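Local coordinates for protein endoglucanase, family GH5 (Zobellia galactanivorans, PDB 6GL2) that hydrolyses hemicellulose, probably mixed-linked beta-glucan, as an endo-acting glycoside hydrolase of family 5, at residues 23-28 and 305-310; 59-64 and 101-106; 115-120 and 166-171. All blocks are in the same frame, centred on the assembly; numbering follows the deposited sequence.

Interaction 1 of 3, residues 23-28 and 305-310; sequences AGWNLG and PIWWDN
Trp308 overlaps Asn26 with the six-membered part of its indole, CE3 lying 3.4 Å from Asn26 CG, the amide and ring planes 55° apart. The two residues sit where strands 24-26 and 304-307, the first and last of the eight-stranded parallel TIM barrel, meet and close it. Although the CB of Trp308 points away from the facing strand, CG is anti to the backbone N (chi1 179°) and the indole reaches back to segment 23-28. Its far end arrives at Gly28, with CH2 3.6 Å from Gly28 CA; a beta carbon at that position would collide with the indole and with the carbonyl oxygen of Asp309.

The seam itself is a short parallel pairing. Gly24 N donates to Pro305 O at 2.8 Å, and Gly24 O accepts from Trp307 N at 3.1 Å. Next along, Trp307 O is gripped by two N-H groups of one residue: Asn26 N at 2.9 Å, nearly in line with the carbonyl, and Asn26 ND2 at 3.0 Å, which stands 64° out of the carbonyl plane. The same amide also serves the barrel interior, its ND2 donating to Gly274 O and its OD1 accepting from Arg63 NH1, so both ends are engaged and its flip is defined. Ile306 CG2 packs against ND2 on this inner side. The Trp25 and Trp307 side chains occupy the other face of the sheet, where Trp307 meets helix 329-336 and its NE1 is bonded to Phe316 O.

Further along, Asp309 turns its carboxylate toward Trp25. OD1 accepts from Gly311 N. OD2, already accepting from the backbone N atoms of Ile318 and Phe319, takes a weak bond at the indole edge, 2.9 Å from Trp25 NE1.

Interaction 2 of 3, residues 59-64 and 101-106; sequences FKTLRL and YVIINI
Lys60 O accepts from Tyr101 N at 2.9 Å, the first of four backbone bonds that join the two strands. Leu62 then uses both its polar backbone atoms across the gap: its N donates to Tyr101 O (2.9 Å), while its O receives Ile103 N (2.9 Å). The series ends with Leu64 N on Ile103 O at 2.8 Å. The intervening Thr61 and Arg63 turn their backbone groups the other way, bonding to Ala23, Trp25 and Leu27 of segment 23-28.

With strand axes only 16° from parallel and helix 82-96 between them in the chain, this is a beta-alpha-beta crossover of the TIM barrel. Leu62, Leu64, Val102 and Ile104 face that helix; Leu64 CD2 and Ile104 CG1 lie side by side, 4.1 Å apart. On the inner face Thr61 CG2 rests against Ile103 CD1 at 3.7 Å, and Thr61 OG1 is bonded to Met21 O.

Arg63 and Asn105 meet without bonding: Asn105 ND2 sits over one guanidinium face, 3.2 Å from Arg63 NH2, the planes 82° apart, and both atoms are donors. A shared acceptor, Glu148 OE2, reconciles them, forming a salt bridge with NH2 and a hydrogen bond with ND2. NH2 also bonds Asn151 OD1, and ND2 also bonds His107 ND1. Arg63 NH1 is held by Asn26 OD1 and Glu275 OE2, and Asn105 OD1 accepts from Val66 N.

Interaction 3 of 3, residues 115-120 and 166-171; sequences PTYEKA and TQEGRD
Glu168 reaches across to Tyr117 along its whole length. Its CB lies 3.9 Å from Tyr117 CE2, and with CG anti to the backbone N (chi1 169°) and the chain extended beyond it, each later atom moves back along the phenol toward the tyrosine's own backbone. CG sits over the ring face, 3.7 Å from the centroid and 15° off the normal, a CH-pi contact. CD comes to 3.7 Å from Tyr117 N. At the tip, OE2 uses its anti lone pair to accept from Tyr117 N at 2.7 Å, in a nearly straight bond (N-H...O 164°). The same oxygen receives a water at 2.7 Å, which in turn accepts from Glu118 N, so OE2 serves two N-H groups, one directly. An alanine here, which removes the CG that lies over the ring, would probably leave Tyr117 N without its carboxylate partner and that water without its carboxylate acceptor.

Thr116 is the N-cap of helix 117-137, its OG1 accepting from Lys119 N at 3.2 Å, and the carboxylate beside this helix start is likely to interact favourably with the helix dipole. Deeper in, Pro115 O takes a CA-H...O contact from Gly169 CA at 3.4 Å. Here two outer helices that follow successive barrel strands, 101-105 and 145-148, meet at their N-terminal ends, part of the helical layer that surrounds a TIM barrel.

In the fold
Interactions 1 and 2 belong to the barrel wall and are wholly or almost wholly buried; their centres lie about 8 Å apart and they meet through neighbouring strands 24-26 and 61-64. A side-chain hydrogen bond between them and the packing of Ile306 CD1 on Ile103 CD1 tie them inside the barrel. One closes the sheet between its first and last strands; the other pairs its second and third. Interaction 3 lies in the outer helical layer, its centre about 22 Å from the centre of the chain and its nearest atoms about 12 Å from interaction 2, although helix 117-137 follows strand 101-105. Backbone pairing dominates the first two, whereas a carboxylate, a ring and a water carry the partly exposed third.

Interaction 1 of 3, residues 23-28 and 305-310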
ATOM      1  N   ALA A  23      12.185  -4.919   2.900  1.00 10.05           N
ATOM      2  CA  ALA A  23      11.183  -4.456   3.829  1.00  9.86           C
ATOM      3  C   ALA A  23      10.839  -3.024   3.472  1.00  9.99           C
ATOM      4  O   ALA A  23      11.699  -2.252   2.979  1.00 10.04           O
ATOM      5  CB  ALA A  23      11.682  -4.505   5.251  1.00 12.45           C
ATOM      6  N   GLY A  24       9.606  -2.620   3.756  1.00  8.63           N
ATOM      7  CA  GLY A  24       9.170  -1.263   3.455  1.00  7.83           C
ATOM      8  C   GLY A  24       8.619  -0.521   4.587  1.00  8.33           C
ATOM      9  O   GLY A  24       8.297  -1.029   5.670  1.00  8.03           O
ATOM     10  N   TRP A  25       8.513   0.773   4.358  1.00  7.68           N
ATOM     11  CA  TRP A  25       7.989   1.764   5.301  1.00  8.11           C
ATOM     12  C   TRP A  25       7.058   2.715   4.546  1.00  7.50           C
ATOM     13  O   TRP A  25       7.372   3.126   3.447  1.00  7.43           O
ATOM     14  CB  TRP A  25       9.157   2.505   5.968  1.00  7.98           C
ATOM     15  CG  TRP A  25       8.801   3.529   6.980  1.00  7.60           C
ATOM     16  CD1 TRP A  25       8.748   3.387   8.372  1.00  7.54           C
ATOM     17  CD2 TRP A  25       8.621   4.956   6.752  1.00  7.25           C
ATOM     18  NE1 TRP A  25       8.430   4.585   8.983  1.00  7.56           N
ATOM     19  CE2 TRP A  25       8.379   5.560   8.047  1.00  7.12           C
ATOM     20  CE3 TRP A  25       8.610   5.753   5.628  1.00  7.52           C
ATOM     21  CZ2 TRP A  25       8.133   6.916   8.173  1.00  7.07           C
ATOM     22  CZ3 TRP A  25       8.381   7.127   5.795  1.00  7.28           C
ATOM     23  CH2 TRP A  25       8.162   7.691   7.058  1.00  7.69           C
ATOM     24  N   ASN A  26       5.885   2.978   5.141  1.00  7.26           N
ATOM     25  CA  ASN A  26       4.884   3.930   4.612  1.00  7.39           C
ATOM     26  C   ASN A  26       5.085   5.355   5.093  1.00  7.35           C
ATOM     27  O   ASN A  26       5.147   5.561   6.284  1.00  7.21           O
ATOM     28  CB  ASN A  26       3.453   3.551   5.062  1.00  7.63           C
ATOM     29  CG  ASN A  26       2.790   2.467   4.254  1.00  6.86           C
ATOM     30  OD1 ASN A  26       2.258   2.729   3.187  1.00  7.53           O
ATOM     31  ND2 ASN A  26       2.865   1.198   4.718  1.00  7.63           N
ATOM     32  N   LEU A  27       5.089   6.251   4.177  1.00  7.77           N
ATOM     33  CA  LEU A  27       4.998   7.683   4.453  1.00  7.07           C
ATOM     34  C   LEU A  27       3.529   8.078   4.720  1.00  7.58           C
ATOM     35  O   LEU A  27       2.881   8.700   3.870  1.00  7.74           O
ATOM     36  CB  LEU A  27       5.649   8.505   3.355  1.00  7.66           C
ATOM     37  CG  LEU A  27       5.796   9.994   3.562  1.00  6.76           C
ATOM     38  CD1 LEU A  27       6.873  10.316   4.594  1.00  7.80           C
ATOM     39  CD2 LEU A  27       5.965  10.796   2.298  1.00  8.62           C
ATOM     40  N   GLY A  28       3.006   7.595   5.841  1.00  7.59           N
ATOM     41  CA  GLY A  28       1.607   7.811   6.099  1.00  7.69           C
ATOM     42  C   GLY A  28       1.260   9.185   6.634  1.00  7.29           C
ATOM     43  O   GLY A  28       2.098   9.827   7.244  1.00  7.58           O
ATOM     44  N   PRO A 305       6.940  -7.072   3.624  1.00  9.00           N
ATOM     45  CA  PRO A 305       6.186  -6.369   4.658  1.00  9.60           C
ATOM     46  C   PRO A 305       6.464  -4.857   4.610  1.00  8.59           C
ATOM     47  O   PRO A 305       7.647  -4.438   4.696  1.00  9.77           O
ATOM     48  CB  PRO A 305       6.810  -6.978   5.978  1.00 10.52           C
ATOM     49  CG  PRO A 305       8.214  -7.348   5.573  1.00 10.72           C
ATOM     50  CD  PRO A 305       8.262  -7.518   4.091  1.00 11.02           C
ATOM     51  N   ILE A 306       5.421  -4.048   4.717  1.00  8.36           N
ATOM     52  CA  ILE A 306       5.522  -2.561   4.683  1.00  7.92           C
ATOM     53  C   ILE A 306       4.790  -2.011   5.887  1.00  7.34           C
ATOM     54  O   ILE A 306       3.572  -1.954   5.906  1.00  9.03           O
ATOM     55  CB  ILE A 306       5.050  -1.988   3.337  1.00  8.94           C
ATOM     56  CG1 ILE A 306       5.640  -2.694   2.126  1.00  8.93           C
ATOM     57  CG2 ILE A 306       5.345  -0.500   3.360  1.00  8.43           C
ATOM     58  CD1 ILE A 306       5.345  -2.047   0.794  1.00  9.70           C
ATOM     59  N   TRP A 307       5.566  -1.609   6.902  1.00  8.49           N
ATOM     60  CA  TRP A 307       4.995  -1.064   8.107  1.00  7.83           C
ATOM     61  C   TRP A 307       4.241   0.233   7.875  1.00  7.62           C
ATOM     62  O   TRP A 307       4.725   1.132   7.116  1.00  8.03           O
ATOM     63  CB  TRP A 307       6.133  -0.782   9.115  1.00  7.67           C
ATOM     64  CG  TRP A 307       5.730  -0.136  10.402  1.00  8.33           C
ATOM     65  CD1 TRP A 307       5.545   1.220  10.671  1.00  8.54           C
ATOM     66  CD2 TRP A 307       5.415  -0.790  11.653  1.00  8.44           C
ATOM     67  NE1 TRP A 307       5.162   1.413  11.957  1.00  8.42           N
ATOM     68  CE2 TRP A 307       5.005   0.236  12.582  1.00  8.01           C
ATOM     69  CE3 TRP A 307       5.355  -2.134  12.075  1.00  8.42           C
ATOM     70  CZ2 TRP A 307       4.694  -0.030  13.893  1.00  8.85           C
ATOM     71  CZ3 TRP A 307       5.034  -2.382  13.398  1.00  9.30           C
ATOM     72  CH2 TRP A 307       4.704  -1.360  14.266  1.00  8.77           C
ATOM     73  N   TRP A 308       3.015   0.420   8.425  1.00  7.25           N
ATOM     74  CA  TRP A 308       2.272   1.660   8.399  1.00  7.12           C
ATOM     75  C   TRP A 308       2.768   2.616   9.427  1.00  7.41           C
ATOM     76  O   TRP A 308       2.685   2.350  10.612  1.00  8.40           O
ATOM     77  CB  TRP A 308       0.730   1.410   8.599  1.00  7.49           C
ATOM     78  CG  TRP A 308      -0.027   2.641   8.603  1.00  8.18           C
ATOM     79  CD1 TRP A 308      -0.666   3.246   9.628  1.00  8.51           C
ATOM     80  CD2 TRP A 308      -0.248   3.475   7.443  1.00  8.61           C
ATOM     81  NE1 TRP A 308      -1.193   4.419   9.237  1.00  8.55           N
ATOM     82  CE2 TRP A 308      -1.023   4.585   7.897  1.00  8.36           C
ATOM     83  CE3 TRP A 308       0.078   3.389   6.118  1.00  8.11           C
ATOM     84  CZ2 TRP A 308      -1.382   5.616   7.042  1.00  8.73           C
ATOM     85  CZ3 TRP A 308      -0.329   4.394   5.247  1.00  7.54           C
ATOM     86  CH2 TRP A 308      -1.094   5.462   5.709  1.00  8.60           C
ATOM     87  N   ASP A 309       3.298   3.759   8.970  1.00  7.84           N
ATOM     88  CA  ASP A 309       3.817   4.808   9.900  1.00  8.24           C
ATOM     89  C   ASP A 309       3.061   6.081   9.621  1.00  7.26           C
ATOM     90  O   ASP A 309       3.091   6.569   8.482  1.00  8.44           O
ATOM     91  CB  ASP A 309       5.328   4.997   9.681  1.00  8.02           C
ATOM     92  CG  ASP A 309       5.952   5.959  10.655  1.00  7.79           C
ATOM     93  OD1 ASP A 309       5.365   7.088  10.796  1.00  7.61           O
ATOM     94  OD2 ASP A 309       7.016   5.717  11.290  1.00  8.11           O
ATOM     95  N   ASN A 310       2.247   6.583  10.547  1.00  7.57           N
ATOM     96  CA  ASN A 310       1.496   7.777  10.346  1.00  8.45           C
ATOM     97  C   ASN A 310       2.075   9.006  10.920  1.00  8.46           C
ATOM     98  O   ASN A 310       1.402  10.076  10.994  1.00  8.60           O
ATOM     99  CB  ASN A 310       0.011   7.592  10.761  1.00  8.66           C
ATOM    100  CG  ASN A 310      -0.191   7.445  12.206  1.00  8.03           C
ATOM    101  OD1 ASN A 310       0.745   7.428  12.997  1.00  9.04           O
ATOM    102  ND2 ASN A 310      -1.450   7.414  12.622  1.00 11.23           N
TER

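Interaction 2 of 3, residues 59-64 and 101-106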
ATOM      1  N   PHE A  59      15.380   0.104   5.252  1.00 10.20           N
ATOM      2  CA  PHE A  59      14.207  -0.120   4.418  1.00  8.74           C
ATOM      3  C   PHE A  59      14.575  -0.017   2.948  1.00  9.29           C
ATOM      4  O   PHE A  59      15.226   0.971   2.573  1.00  9.97           O
ATOM      5  CB  PHE A  59      13.102   0.903   4.779  1.00  8.83           C
ATOM      6  CG  PHE A  59      12.483   0.728   6.159  1.00  8.54           C
ATOM      7  CD1 PHE A  59      11.589  -0.355   6.327  1.00  9.24           C
ATOM      8  CD2 PHE A  59      12.887   1.417   7.271  1.00 10.54           C
ATOM      9  CE1 PHE A  59      11.024  -0.579   7.565  1.00  9.47           C
ATOM     10  CE2 PHE A  59      12.294   1.245   8.494  1.00 10.11           C
ATOM     11  CZ  PHE A  59      11.424   0.163   8.638  1.00  9.43           C
ATOM     12  N   LYS A  60      14.124  -0.939   2.158  1.00  8.92           N
ATOM     13  CA  LYS A  60      14.396  -0.958   0.751  1.00  9.61           C
ATOM     14  C   LYS A  60      13.267  -0.375  -0.136  1.00  9.35           C
ATOM     15  O   LYS A  60      13.469  -0.012  -1.265  1.00  9.80           O
ATOM     16  CB  LYS A  60      14.822  -2.385   0.306  1.00 10.23           C
ATOM     17  CG  LYS A  60      15.226  -2.453  -1.119  1.00 13.04           C
ATOM     18  CD  LYS A  60      16.475  -1.635  -1.463  1.00 13.83           C
ATOM     19  CE  LYS A  60      17.060  -1.863  -2.886  1.00 15.30           C
ATOM     20  NZ  LYS A  60      18.341  -1.183  -3.090  1.00 18.09           N
ATOM     21  N   THR A  61      12.083  -0.304   0.483  1.00  9.04           N
ATOM     22  CA  THR A  61      10.855   0.143  -0.226  1.00  9.00           C
ATOM     23  C   THR A  61      10.191   1.259   0.566  1.00  7.54           C
ATOM     24  O   THR A  61      10.057   1.175   1.779  1.00  8.21           O
ATOM     25  CB  THR A  61       9.839  -0.952  -0.471  1.00  9.27           C
ATOM     26  OG1 THR A  61      10.444  -1.939  -1.322  1.00  9.68           O
ATOM     27  CG2 THR A  61       8.541  -0.532  -1.122  1.00  9.30           C
ATOM     28  N   LEU A  62       9.898   2.385  -0.105  1.00  7.66           N
ATOM     29  CA  LEU A  62       9.035   3.420   0.355  1.00  7.42           C
ATOM     30  C   LEU A  62       7.670   3.265  -0.267  1.00  6.38           C
ATOM     31  O   LEU A  62       7.517   3.265  -1.482  1.00  8.13           O
ATOM     32  CB  LEU A  62       9.556   4.804  -0.005  1.00  8.15           C
ATOM     33  CG  LEU A  62       8.710   5.994   0.492  1.00  7.43           C
ATOM     34  CD1 LEU A  62       8.778   6.128   1.977  1.00 10.36           C
ATOM     35  CD2 LEU A  62       9.068   7.285  -0.243  1.00  9.79           C
ATOM     36  N   ARG A  63       6.619   3.155   0.567  1.00  7.54           N
ATOM     37  CA  ARG A  63       5.268   3.266   0.041  1.00  6.77           C
ATOM     38  C   ARG A  63       4.823   4.760   0.279  1.00  7.34           C
ATOM     39  O   ARG A  63       5.000   5.290   1.376  1.00  7.78           O
ATOM     40  CB  ARG A  63       4.270   2.289   0.689  1.00  7.36           C
ATOM     41  CG  ARG A  63       2.842   2.393   0.143  1.00  7.62           C
ATOM     42  CD  ARG A  63       2.082   1.131   0.415  1.00  7.89           C
ATOM     43  NE  ARG A  63       0.668   1.134   0.009  1.00  7.92           N
ATOM     44  CZ  ARG A  63      -0.349   1.470   0.819  1.00  7.10           C
ATOM     45  NH1 ARG A  63      -0.164   1.924   1.996  1.00  8.44           N
ATOM     46  NH2 ARG A  63      -1.578   1.235   0.398  1.00  7.74           N
ATOM     47  N   LEU A  64       4.419   5.364  -0.820  1.00  7.28           N
ATOM     48  CA  LEU A  64       4.090   6.783  -0.933  1.00  7.13           C
ATOM     49  C   LEU A  64       2.609   6.871  -1.253  1.00  7.01           C
ATOM     50  O   LEU A  64       2.173   7.020  -2.409  1.00  7.30           O
ATOM     51  CB  LEU A  64       4.965   7.389  -2.078  1.00  7.56           C
ATOM     52  CG  LEU A  64       4.736   8.850  -2.394  1.00  9.04           C
ATOM     53  CD1 LEU A  64       4.762   9.679  -1.110  1.00 11.06           C
ATOM     54  CD2 LEU A  64       5.815   9.282  -3.431  1.00  9.14           C
ATOM     55  N   TYR A 101      12.922   1.191  -3.823  1.00  8.49           N
ATOM     56  CA  TYR A 101      11.698   1.032  -4.578  1.00  7.98           C
ATOM     57  C   TYR A 101      10.687   2.090  -4.038  1.00  8.19           C
ATOM     58  O   TYR A 101      10.760   2.388  -2.837  1.00  8.33           O
ATOM     59  CB  TYR A 101      11.086  -0.361  -4.391  1.00  9.11           C
ATOM     60  CG  TYR A 101      11.895  -1.459  -5.096  1.00  9.94           C
ATOM     61  CD1 TYR A 101      12.970  -2.034  -4.476  1.00 10.14           C
ATOM     62  CD2 TYR A 101      11.595  -1.803  -6.348  1.00 10.30           C
ATOM     63  CE1 TYR A 101      13.785  -3.002  -5.155  1.00 10.62           C
ATOM     64  CE2 TYR A 101      12.342  -2.818  -7.052  1.00 12.20           C
ATOM     65  CZ  TYR A 101      13.427  -3.312  -6.438  1.00 12.21           C
ATOM     66  OH  TYR A 101      14.204  -4.253  -7.105  1.00 13.92           O
ATOM     67  N   VAL A 102       9.768   2.469  -4.898  0.60  8.03           N
ATOM     68  CA  VAL A 102       8.753   3.470  -4.465  0.60  7.86           C
ATOM     69  C   VAL A 102       7.462   2.947  -5.040  0.60  7.35           C
ATOM     70  O   VAL A 102       7.317   2.665  -6.238  0.60  8.38           O
ATOM     71  CB  VAL A 102       9.021   4.883  -5.017  0.60  7.95           C
ATOM     72  CG1 VAL A 102       7.807   5.750  -4.754  0.60  8.77           C
ATOM     73  CG2 VAL A 102      10.234   5.437  -4.319  0.60  8.53           C
ATOM     74  N   ILE A 103       6.407   2.946  -4.188  1.00  7.30           N
ATOM     75  CA  ILE A 103       5.058   2.595  -4.633  1.00  7.16           C
ATOM     76  C   ILE A 103       4.219   3.901  -4.554  1.00  7.45           C
ATOM     77  O   ILE A 103       4.096   4.491  -3.486  1.00  8.40           O
ATOM     78  CB  ILE A 103       4.448   1.533  -3.687  1.00  8.25           C
ATOM     79  CG1 ILE A 103       5.216   0.224  -3.658  1.00  8.64           C
ATOM     80  CG2 ILE A 103       2.989   1.306  -4.043  1.00  8.21           C
ATOM     81  CD1 ILE A 103       5.016  -0.548  -2.347  1.00  9.89           C
ATOM     82  N   ILE A 104       3.573   4.212  -5.660  1.00  7.18           N
ATOM     83  CA  ILE A 104       2.614   5.367  -5.641  1.00  7.28           C
ATOM     84  C   ILE A 104       1.224   4.762  -5.870  1.00  7.96           C
ATOM     85  O   ILE A 104       1.048   3.910  -6.747  1.00  8.61           O
ATOM     86  CB  ILE A 104       2.923   6.322  -6.816  1.00  9.94           C
ATOM     87  CG1 ILE A 104       4.299   7.015  -6.544  1.00 10.77           C
ATOM     88  CG2 ILE A 104       1.801   7.364  -6.951  1.00 12.45           C
ATOM     89  CD1 ILE A 104       4.788   7.818  -7.774  1.00 12.69           C
ATOM     90  N   ASN A 105       0.224   5.226  -5.092  1.00  7.63           N
ATOM     91  CA  ASN A 105      -1.132   4.684  -5.184  1.00  8.07           C
ATOM     92  C   ASN A 105      -2.143   5.777  -5.316  1.00  8.24           C
ATOM     93  O   ASN A 105      -1.845   6.949  -5.457  1.00  8.14           O
ATOM     94  CB  ASN A 105      -1.428   3.752  -3.961  1.00  8.60           C
ATOM     95  CG  ASN A 105      -1.719   4.470  -2.689  1.00  8.07           C
ATOM     96  OD1 ASN A 105      -1.738   5.706  -2.665  1.00  8.15           O
ATOM     97  ND2 ASN A 105      -2.062   3.727  -1.621  1.00  9.18           N
ATOM     98  N   ILE A 106      -3.404   5.349  -5.361  1.00  8.47           N
ATOM     99  CA  ILE A 106      -4.585   6.125  -5.057  1.00  8.44           C
ATOM    100  C   ILE A 106      -5.067   5.727  -3.683  1.00  9.09           C
ATOM    101  O   ILE A 106      -5.385   4.528  -3.492  1.00 10.33           O
ATOM    102  CB  ILE A 106      -5.692   5.959  -6.143  1.00  8.57           C
ATOM    103  CG1 ILE A 106      -5.247   6.472  -7.467  1.00  9.65           C
ATOM    104  CG2 ILE A 106      -6.961   6.618  -5.649  1.00 10.44           C
ATOM    105  CD1 ILE A 106      -6.279   6.376  -8.598  1.00 10.03           C
TER

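Interaction 3 of 3, residues 115-120 and 166-171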
ATOM      1  N   PRO A 115     -17.813   1.440  -4.798  1.00 12.34           N
ATOM      2  CA  PRO A 115     -17.978   0.166  -5.476  1.00 13.40           C
ATOM      3  C   PRO A 115     -19.458  -0.317  -5.437  1.00 13.78           C
ATOM      4  O   PRO A 115     -19.788  -1.301  -4.749  1.00 13.46           O
ATOM      5  CB  PRO A 115     -17.004  -0.744  -4.759  1.00 14.33           C
ATOM      6  CG  PRO A 115     -17.044  -0.246  -3.383  1.00 13.23           C
ATOM      7  CD  PRO A 115     -17.254   1.261  -3.453  1.00 12.92           C
ATOM      8  N   THR A 116     -20.301   0.371  -6.203  1.00 13.62           N
ATOM      9  CA  THR A 116     -21.707  -0.039  -6.393  1.00 14.83           C
ATOM     10  C   THR A 116     -21.982   0.018  -7.874  1.00 16.16           C
ATOM     11  O   THR A 116     -21.360   0.773  -8.621  1.00 15.10           O
ATOM     12  CB  THR A 116     -22.690   0.926  -5.673  1.00 14.75           C
ATOM     13  OG1 THR A 116     -22.664   2.169  -6.339  1.00 16.67           O
ATOM     14  CG2 THR A 116     -22.307   1.127  -4.146  1.00 17.94           C
ATOM     15  N   TYR A 117     -22.940  -0.833  -8.335  1.00 17.34           N
ATOM     16  CA  TYR A 117     -23.328  -0.810  -9.795  1.00 18.14           C
ATOM     17  C   TYR A 117     -23.846   0.567 -10.178  1.00 17.23           C
ATOM     18  O   TYR A 117     -23.611   0.994 -11.303  1.00 19.29           O
ATOM     19  CB  TYR A 117     -24.292  -1.928 -10.165  1.00 17.79           C
ATOM     20  CG  TYR A 117     -23.742  -3.308  -9.959  1.00 17.47           C
ATOM     21  CD1 TYR A 117     -22.440  -3.615 -10.337  1.00 22.00           C
ATOM     22  CD2 TYR A 117     -24.496  -4.324  -9.409  1.00 18.68           C
ATOM     23  CE1 TYR A 117     -21.927  -4.877 -10.158  1.00 23.28           C
ATOM     24  CE2 TYR A 117     -23.953  -5.627  -9.242  1.00 19.30           C
ATOM     25  CZ  TYR A 117     -22.681  -5.866  -9.625  1.00 18.67           C
ATOM     26  OH  TYR A 117     -22.027  -7.102  -9.500  1.00 24.07           O
ATOM     27  N   GLU A 118     -24.541   1.237  -9.284  1.00 17.11           N
ATOM     28  CA  GLU A 118     -25.129   2.568  -9.485  1.00 18.53           C
ATOM     29  C   GLU A 118     -24.042   3.560  -9.872  1.00 19.13           C
ATOM     30  O   GLU A 118     -24.244   4.419 -10.732  1.00 20.83           O
ATOM     31  CB  GLU A 118     -25.862   3.101  -8.254  1.00 23.04           C
ATOM     32  N   LYS A 119     -22.887   3.531  -9.182  1.00 16.68           N
ATOM     33  CA  LYS A 119     -21.828   4.515  -9.413  1.00 16.76           C
ATOM     34  C   LYS A 119     -20.773   4.028 -10.345  1.00 15.61           C
ATOM     35  O   LYS A 119     -19.955   4.840 -10.767  1.00 16.44           O
ATOM     36  CB  LYS A 119     -21.172   4.819  -8.087  1.00 18.80           C
ATOM     37  CG  LYS A 119     -22.080   5.488  -7.063  1.00 21.80           C
ATOM     38  CD  LYS A 119     -22.233   6.974  -7.220  1.00 25.97           C
ATOM     39  CE  LYS A 119     -22.486   7.624  -5.842  0.75 29.10           C
ATOM     40  NZ  LYS A 119     -22.850   9.079  -5.849  0.50 29.86           N
ATOM     41  N   ALA A 120     -20.693   2.742 -10.618  1.00 14.78           N
ATOM     42  CA  ALA A 120     -19.585   2.168 -11.400  1.00 16.72           C
ATOM     43  C   ALA A 120     -19.258   2.835 -12.666  1.00 17.63           C
ATOM     44  O   ALA A 120     -18.098   2.995 -13.012  1.00 17.22           O
ATOM     45  CB  ALA A 120     -19.756   0.653 -11.618  1.00 19.02           C
ATOM     46  N   THR A 166     -19.713  -7.033  -0.188  1.00 12.84           N
ATOM     47  CA  THR A 166     -20.763  -7.835  -0.821  1.00 12.67           C
ATOM     48  C   THR A 166     -20.301  -8.282  -2.185  1.00 15.82           C
ATOM     49  O   THR A 166     -19.274  -7.848  -2.709  1.00 13.70           O
ATOM     50  CB  THR A 166     -21.996  -6.980  -1.012  1.00 15.35           C
ATOM     51  OG1 THR A 166     -21.678  -5.954  -1.939  1.00 14.54           O
ATOM     52  CG2 THR A 166     -22.488  -6.327   0.271  1.00 15.95           C
ATOM     53  N   GLN A 167     -21.048  -9.174  -2.839  1.00 14.08           N
ATOM     54  CA  GLN A 167     -20.676  -9.576  -4.146  1.00 14.81           C
ATOM     55  C   GLN A 167     -20.635  -8.411  -5.132  1.00 14.75           C
ATOM     56  O   GLN A 167     -19.696  -8.373  -6.002  1.00 15.02           O
ATOM     57  CB  GLN A 167     -21.637 -10.670  -4.695  1.00 17.42           C
ATOM     58  CG  GLN A 167     -21.157 -11.202  -6.035  1.00 20.70           C
ATOM     59  CD  GLN A 167     -19.851 -11.957  -5.845  1.00 25.53           C
ATOM     60  OE1 GLN A 167     -19.805 -12.935  -5.062  1.00 27.46           O
ATOM     61  NE2 GLN A 167     -18.779 -11.523  -6.539  1.00 30.69           N
ATOM     62  N   GLU A 168     -21.590  -7.526  -5.032  1.00 14.31           N
ATOM     63  CA  GLU A 168     -21.606  -6.346  -5.859  1.00 13.80           C
ATOM     64  C   GLU A 168     -20.333  -5.491  -5.648  1.00 14.86           C
ATOM     65  O   GLU A 168     -19.737  -5.053  -6.584  1.00 14.18           O
ATOM     66  CB  GLU A 168     -22.794  -5.515  -5.572  1.00 15.25           C
ATOM     67  CG  GLU A 168     -22.822  -4.103  -6.185  1.00 16.35           C
ATOM     68  CD  GLU A 168     -23.989  -3.233  -5.744  1.00 20.23           C
ATOM     69  OE1 GLU A 168     -24.723  -3.495  -4.701  1.00 31.99           O
ATOM     70  OE2 GLU A 168     -24.249  -2.187  -6.346  1.00 18.59           O
ATOM     71  N   GLY A 169     -19.954  -5.313  -4.389  1.00 12.61           N
ATOM     72  CA  GLY A 169     -18.778  -4.486  -4.070  1.00 11.39           C
ATOM     73  C   GLY A 169     -17.563  -5.163  -4.620  1.00 11.10           C
ATOM     74  O   GLY A 169     -16.709  -4.439  -5.219  1.00 12.62           O
ATOM     75  N   ARG A 170     -17.326  -6.467  -4.493  1.00 11.62           N
ATOM     76  CA  ARG A 170     -16.146  -7.117  -5.017  1.00 11.92           C
ATOM     77  C   ARG A 170     -16.139  -7.050  -6.518  1.00 13.65           C
ATOM     78  O   ARG A 170     -15.075  -6.961  -7.131  1.00 13.64           O
ATOM     79  CB  ARG A 170     -16.033  -8.552  -4.563  1.00 13.68           C
ATOM     80  CG  ARG A 170     -15.837  -8.669  -3.055  1.00 12.40           C
ATOM     81  CD  ARG A 170     -15.611 -10.097  -2.546  1.00 13.26           C
ATOM     82  NE  ARG A 170     -16.739 -10.995  -2.769  1.00 15.64           N
ATOM     83  CZ  ARG A 170     -17.748 -11.085  -1.949  1.00 16.34           C
ATOM     84  NH1 ARG A 170     -18.723 -11.955  -2.245  1.00 15.69           N
ATOM     85  NH2 ARG A 170     -17.853 -10.437  -0.823  1.00 16.63           N
ATOM     86  N   ASP A 171     -17.297  -7.205  -7.160  1.00 13.00           N
ATOM     87  CA  ASP A 171     -17.395  -7.115  -8.601  1.00 15.52           C
ATOM     88  C   ASP A 171     -16.981  -5.732  -9.074  1.00 12.56           C
ATOM     89  O   ASP A 171     -16.141  -5.651 -10.024  1.00 14.64           O
ATOM     90  CB  ASP A 171     -18.831  -7.369  -9.063  1.00 16.80           C
ATOM     91  CG  ASP A 171     -19.235  -8.813  -9.077  1.00 24.04           C
ATOM     92  OD1 ASP A 171     -18.410  -9.712  -8.923  1.00 26.45           O
ATOM     93  OD2 ASP A 171     -20.469  -9.005  -9.293  1.00 29.04           O
TER
HETATM   94  O   HOH W   1     -26.028  -0.174  -6.771  0.97 21.65           O